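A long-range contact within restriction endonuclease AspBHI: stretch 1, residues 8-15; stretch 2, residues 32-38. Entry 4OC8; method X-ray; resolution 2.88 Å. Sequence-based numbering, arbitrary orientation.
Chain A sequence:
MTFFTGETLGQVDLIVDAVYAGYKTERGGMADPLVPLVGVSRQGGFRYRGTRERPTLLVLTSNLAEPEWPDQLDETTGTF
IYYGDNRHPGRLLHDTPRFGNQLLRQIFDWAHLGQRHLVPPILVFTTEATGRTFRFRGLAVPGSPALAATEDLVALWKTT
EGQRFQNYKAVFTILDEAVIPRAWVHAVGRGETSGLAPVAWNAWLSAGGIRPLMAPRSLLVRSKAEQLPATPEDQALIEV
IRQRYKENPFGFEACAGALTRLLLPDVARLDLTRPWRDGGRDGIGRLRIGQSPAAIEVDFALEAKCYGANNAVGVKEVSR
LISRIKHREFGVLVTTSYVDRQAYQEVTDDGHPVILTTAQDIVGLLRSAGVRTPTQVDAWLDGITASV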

# COMPACT_ATOMS: atom_id res chain seq x y z
N THR A 8 -11.63 -3.91 44.02
CA THR A 8 -12.28 -3.32 42.86
C THR A 8 -12.40 -4.30 41.68
O THR A 8 -13.31 -4.19 40.85
N LEU A 9 -11.50 -5.28 41.63
CA LEU A 9 -11.48 -6.26 40.55
C LEU A 9 -12.67 -7.23 40.60
O LEU A 9 -12.88 -8.00 39.66
N GLY A 10 -13.44 -7.18 41.68
CA GLY A 10 -14.65 -7.98 41.77
C GLY A 10 -15.89 -7.19 41.40
O GLY A 10 -17.01 -7.70 41.45
N GLN A 11 -15.70 -5.93 41.01
CA GLN A 11 -16.82 -5.03 40.79
C GLN A 11 -16.79 -4.29 39.44
O GLN A 11 -17.81 -4.20 38.76
N VAL A 12 -15.62 -3.77 39.07
CA VAL A 12 -15.51 -2.94 37.87
C VAL A 12 -15.65 -3.74 36.57
O VAL A 12 -15.31 -4.92 36.50
N ASP A 13 -16.19 -3.09 35.54
CA ASP A 13 -16.32 -3.70 34.22
C ASP A 13 -14.97 -3.77 33.49
O ASP A 13 -13.96 -3.25 33.98
N LEU A 14 -14.96 -4.41 32.33
CA LEU A 14 -13.77 -4.48 31.49
C LEU A 14 -13.74 -3.32 30.50
O LEU A 14 -14.48 -3.32 29.51
N ILE A 15 -12.87 -2.35 30.76
CA ILE A 15 -12.80 -1.13 29.96
C ILE A 15 -11.57 -1.11 29.04
O ILE A 15 -10.45 -1.39 29.48
N ASP A 32 -3.07 -12.75 40.82
CA ASP A 32 -3.34 -12.43 39.42
C ASP A 32 -4.72 -11.78 39.32
O ASP A 32 -5.71 -12.33 39.79
N PRO A 33 -4.78 -10.58 38.70
CA PRO A 33 -6.02 -9.78 38.64
C PRO A 33 -7.09 -10.39 37.74
O PRO A 33 -8.28 -10.11 37.91
N LEU A 34 -6.67 -11.22 36.79
CA LEU A 34 -7.62 -11.87 35.88
C LEU A 34 -8.48 -12.91 36.59
O LEU A 34 -9.50 -13.34 36.04
N VAL A 35 -8.09 -13.32 37.79
CA VAL A 35 -8.91 -14.28 38.54
C VAL A 35 -10.19 -13.63 39.09
O VAL A 35 -11.29 -14.12 38.82
N PRO A 36 -10.07 -12.53 39.85
CA PRO A 36 -11.31 -11.86 40.23
C PRO A 36 -11.95 -11.10 39.07
O PRO A 36 -13.18 -10.96 39.05
N LEU A 37 -11.16 -10.60 38.13
CA LEU A 37 -11.73 -9.82 37.03
C LEU A 37 -12.50 -10.68 36.03
O LEU A 37 -13.53 -10.25 35.51
N VAL A 38 -12.03 -11.89 35.77
CA VAL A 38 -12.58 -12.71 34.70
C VAL A 38 -13.13 -14.05 35.18
O VAL A 38 -14.20 -14.49 34.75

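Packing of the 3-10 segment, loop and start of a strand in residues 8-15 against the helical stretch of residues 32-38 is almost wholly apolar; no hydrogen bond crosses between the stretches. Leu9 is the centrepiece. Its CA-to-CB bond points toward the helical stretch, and with chi1 m and chi2 t (-57°, 173°) its CD1 lies 3.6 Å from Pro33 CB, while its CB sits 3.6 Å from Pro36 CG. Leu9 thus touches two prolines, whose rings both adopt the C-gamma endo pucker. Leu37 leaves its backbone sideways, in the t, p rotamer (-174°, 65°), which brings CD1 to 4.0 Å from Leu14 CD1 and 4.4 Å from Val12 CG1. Leu14 also starts sideways, but its m, p conformation (-81°, 67°) carries its end nearer the helix; Val12 is p (68°). Backbones come close too: Leu37 CA lies 3.4 Å from Leu9 O in a CA-H...O contact, whereas Leu9 O and Pro36 O, 3.0 Å apart, are both acceptors and cannot bond to each other. Gly10 adds no side chain, and Gln11 (m) and Asp13 (m) point away. Asp32, t and also directed away, instead caps its own helix: OD2 accepts a weak bond from Leu34 N at 3.1 Å.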

# COMPACT_ATOMS: atom_id res chain seq x y z
CB THR A 8 -11.52 -2.06 42.40
OG1 THR A 8 -11.36 -1.18 43.52
CG2 THR A 8 -12.27 -1.33 41.30
CB LEU A 9 -10.17 -7.05 40.58
CG LEU A 9 -8.89 -6.22 40.47
CD1 LEU A 9 -7.68 -7.11 40.67
CD2 LEU A 9 -8.83 -5.53 39.12
CB GLN A 11 -16.93 -4.02 41.94
CG GLN A 11 -17.37 -4.65 43.26
CD GLN A 11 -16.91 -3.85 44.47
OE1 GLN A 11 -16.19 -2.86 44.34
NE2 GLN A 11 -17.32 -4.30 45.65
CB VAL A 12 -14.18 -2.13 37.88
CG1 VAL A 12 -12.99 -3.05 37.73
CG2 VAL A 12 -14.18 -1.07 36.80
CB ASP A 13 -17.32 -2.90 33.37
CG ASP A 13 -18.76 -3.29 33.65
OD1 ASP A 13 -18.99 -4.46 34.01
OD2 ASP A 13 -19.65 -2.42 33.52
CB LEU A 14 -13.73 -5.81 30.72
CG LEU A 14 -13.22 -7.06 31.43
CD1 LEU A 14 -14.14 -7.48 32.56
CD2 LEU A 14 -13.06 -8.18 30.43
CB ILE A 15 -12.80 0.11 30.89
CG1 ILE A 15 -13.98 0.04 31.86
CG2 ILE A 15 -12.82 1.41 30.08
CD1 ILE A 15 -13.77 0.78 33.16
CB ASP A 32 -3.28 -13.71 38.58
CG ASP A 32 -3.44 -13.44 37.09
OD1 ASP A 32 -2.42 -13.20 36.41
OD2 ASP A 32 -4.58 -13.48 36.60
CB PRO A 33 -5.53 -8.45 38.08
CG PRO A 33 -4.35 -8.80 37.27
CD PRO A 33 -3.67 -9.93 38.00
CB LEU A 34 -6.89 -12.50 34.69
CG LEU A 34 -6.14 -11.54 33.77
CD1 LEU A 34 -5.69 -12.23 32.49
CD2 LEU A 34 -6.99 -10.32 33.45
CB VAL A 35 -8.13 -15.00 39.65
CG1 VAL A 35 -8.87 -16.25 40.10
CG2 VAL A 35 -6.74 -15.35 39.16
CB PRO A 36 -10.87 -10.89 41.33
CG PRO A 36 -9.47 -10.60 41.02
CD PRO A 36 -8.90 -11.89 40.50
CB LEU A 37 -10.65 -9.01 36.30
CG LEU A 37 -11.10 -8.04 35.21
CD1 LEU A 37 -11.95 -6.92 35.80
CD2 LEU A 37 -9.91 -7.48 34.44
CB VAL A 38 -11.53 -12.96 33.58
CG1 VAL A 38 -12.05 -13.95 32.55
CG2 VAL A 38 -11.15 -11.66 32.89